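Local coordinates for protein putative oxidoreductase (Bacteroides fragilis NCTC 9343, PDB 3EOF) that binds flavin mononucleotide and, as a member of the nitroreductase family, probably acts as an FMN-dependent oxidoreductase, at residues Y195-K198 with E199-P202. Sequence-based numbering, arbitrary orientation.
Sequences YAYK and ESLP
L201 lays its CD2 methyl over one face of the Y197 ring, 3.9 Å from the centroid and 30° off the ring normal. L201 CD2 lies toward the phenol end, 3.5 Å from Y197 CZ, in a CH-pi contact between residues four apart, L201 lying just past the helix end. With CG anti to the backbone N (chi1 179°), the Y197 ring swings out from the helix, leaning a little toward its C-terminal end, where L201 meets its face.

Behind this pair the helix is running out. E199 N still makes a regular bond to Y195 O, 3.0 Å, but S200 N is shared between Y197 O at 3.1 Å and a weaker bond to A196 O, and L201 N has just a weak one to K198 O. Y197 O also takes the hydroxyl of S200: OG donates to it at 2.6 Å in the carbonyl plane, on a lone pair, whereas S200 N comes from above that plane. Y197 O thus accepts two bonds, both from S200. The CG of E199 packs against Y195 O, and its carboxylate goes on to R91 and Y87 of the second subunit; K198 NZ turns instead to D170 of its own chain, near the FMN-binding R171.

Helix 188-200 ends here, with Y195 and E199 against the second subunit. L201 then occupies the N-cap position of helix 202-209, whose N204 side chain bonds back to K198 O across the junction between the two helices.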
loop_
_atom_site.group_PDB
_atom_site.type_symbol
_atom_site.label_atom_id
_atom_site.label_comp_id
_atom_site.label_asym_id
_atom_site.label_seq_id
_atom_site.Cartn_x
_atom_site.Cartn_y
_atom_site.Cartn_z
ATOM N N TYR A 195 13.909 10.571 18.365
ATOM C CA TYR A 195 13.552 9.410 19.186
ATOM C C TYR A 195 13.511 9.608 20.689
ATOM O O TYR A 195 13.090 8.711 21.404
ATOM C CB TYR A 195 14.498 8.243 18.818
ATOM C CG TYR A 195 14.146 7.647 17.466
ATOM C CD1 TYR A 195 14.688 8.137 16.296
ATOM C CD2 TYR A 195 13.206 6.612 17.372
ATOM C CE1 TYR A 195 14.335 7.601 15.071
ATOM C CE2 TYR A 195 12.866 6.068 16.168
ATOM C CZ TYR A 195 13.427 6.555 15.014
ATOM O OH TYR A 195 13.074 5.994 13.811
ATOM N N ALA A 196 13.911 10.784 21.169
ATOM C CA ALA A 196 13.917 11.122 22.587
ATOM C C ALA A 196 12.577 10.849 23.277
ATOM O O ALA A 196 12.483 10.132 24.281
ATOM C CB ALA A 196 14.309 12.597 22.758
ATOM N N TYR A 197 11.528 11.420 22.726
ATOM C CA TYR A 197 10.184 11.235 23.261
ATOM C C TYR A 197 9.776 9.771 23.257
ATOM O O TYR A 197 9.307 9.240 24.253
ATOM C CB TYR A 197 9.174 12.057 22.449
ATOM C CG TYR A 197 7.771 11.874 22.955
ATOM C CD1 TYR A 197 7.353 12.511 24.130
ATOM C CD2 TYR A 197 6.879 11.032 22.306
ATOM C CE1 TYR A 197 6.082 12.308 24.645
ATOM C CE2 TYR A 197 5.599 10.850 22.786
ATOM C CZ TYR A 197 5.207 11.492 23.968
ATOM O OH TYR A 197 3.945 11.322 24.474
ATOM N N LYS A 198 9.958 9.099 22.139
ATOM C CA LYS A 198 9.623 7.670 22.066
ATOM C C LYS A 198 10.308 6.862 23.163
ATOM O O LYS A 198 9.686 6.027 23.808
ATOM C CB LYS A 198 9.980 7.108 20.677
ATOM C CG LYS A 198 9.645 5.621 20.453
ATOM C CD LYS A 198 10.115 5.095 19.082
ATOM C CE LYS A 198 9.364 5.796 17.904
ATOM N NZ LYS A 198 7.896 5.462 17.900
ATOM N N GLU A 199 11.578 7.153 23.405
ATOM C CA GLU A 199 12.375 6.425 24.410
ATOM C C GLU A 199 12.019 6.711 25.865
ATOM O O GLU A 199 12.306 5.914 26.738
ATOM C CB GLU A 199 13.868 6.681 24.177
ATOM C CG GLU A 199 14.299 6.099 22.888
ATOM C CD GLU A 199 15.769 6.217 22.633
ATOM O OE1 GLU A 199 16.390 7.201 23.085
ATOM O OE2 GLU A 199 16.292 5.285 21.997
ATOM N N SER A 200 11.383 7.839 26.095
ATOM C CA SER A 200 10.980 8.264 27.410
ATOM C C SER A 200 9.702 7.594 27.893
ATOM O O SER A 200 9.399 7.620 29.096
ATOM C CB SER A 200 10.672 9.753 27.370
ATOM O OG SER A 200 9.424 9.961 26.753
ATOM N N LEU A 201 8.949 7.021 26.955
ATOM C CA LEU A 201 7.632 6.479 27.224
ATOM C C LEU A 201 7.767 5.192 28.030
ATOM O O LEU A 201 8.607 4.367 27.727
ATOM C CB LEU A 201 6.867 6.238 25.907
ATOM C CG LEU A 201 6.559 7.461 25.012
ATOM C CD1 LEU A 201 5.837 7.015 23.751
ATOM C CD2 LEU A 201 5.760 8.576 25.734
ATOM N N PRO A 202 6.940 5.025 29.073
ATOM C CA PRO A 202 7.009 3.801 29.912
ATOM C C PRO A 202 6.838 2.463 29.179
ATOM O O PRO A 202 7.480 1.501 29.542
ATOM C CB PRO A 202 5.877 4.013 30.950
ATOM C CG PRO A 202 5.667 5.493 30.976
ATOM C CD PRO A 202 5.916 5.973 29.570
#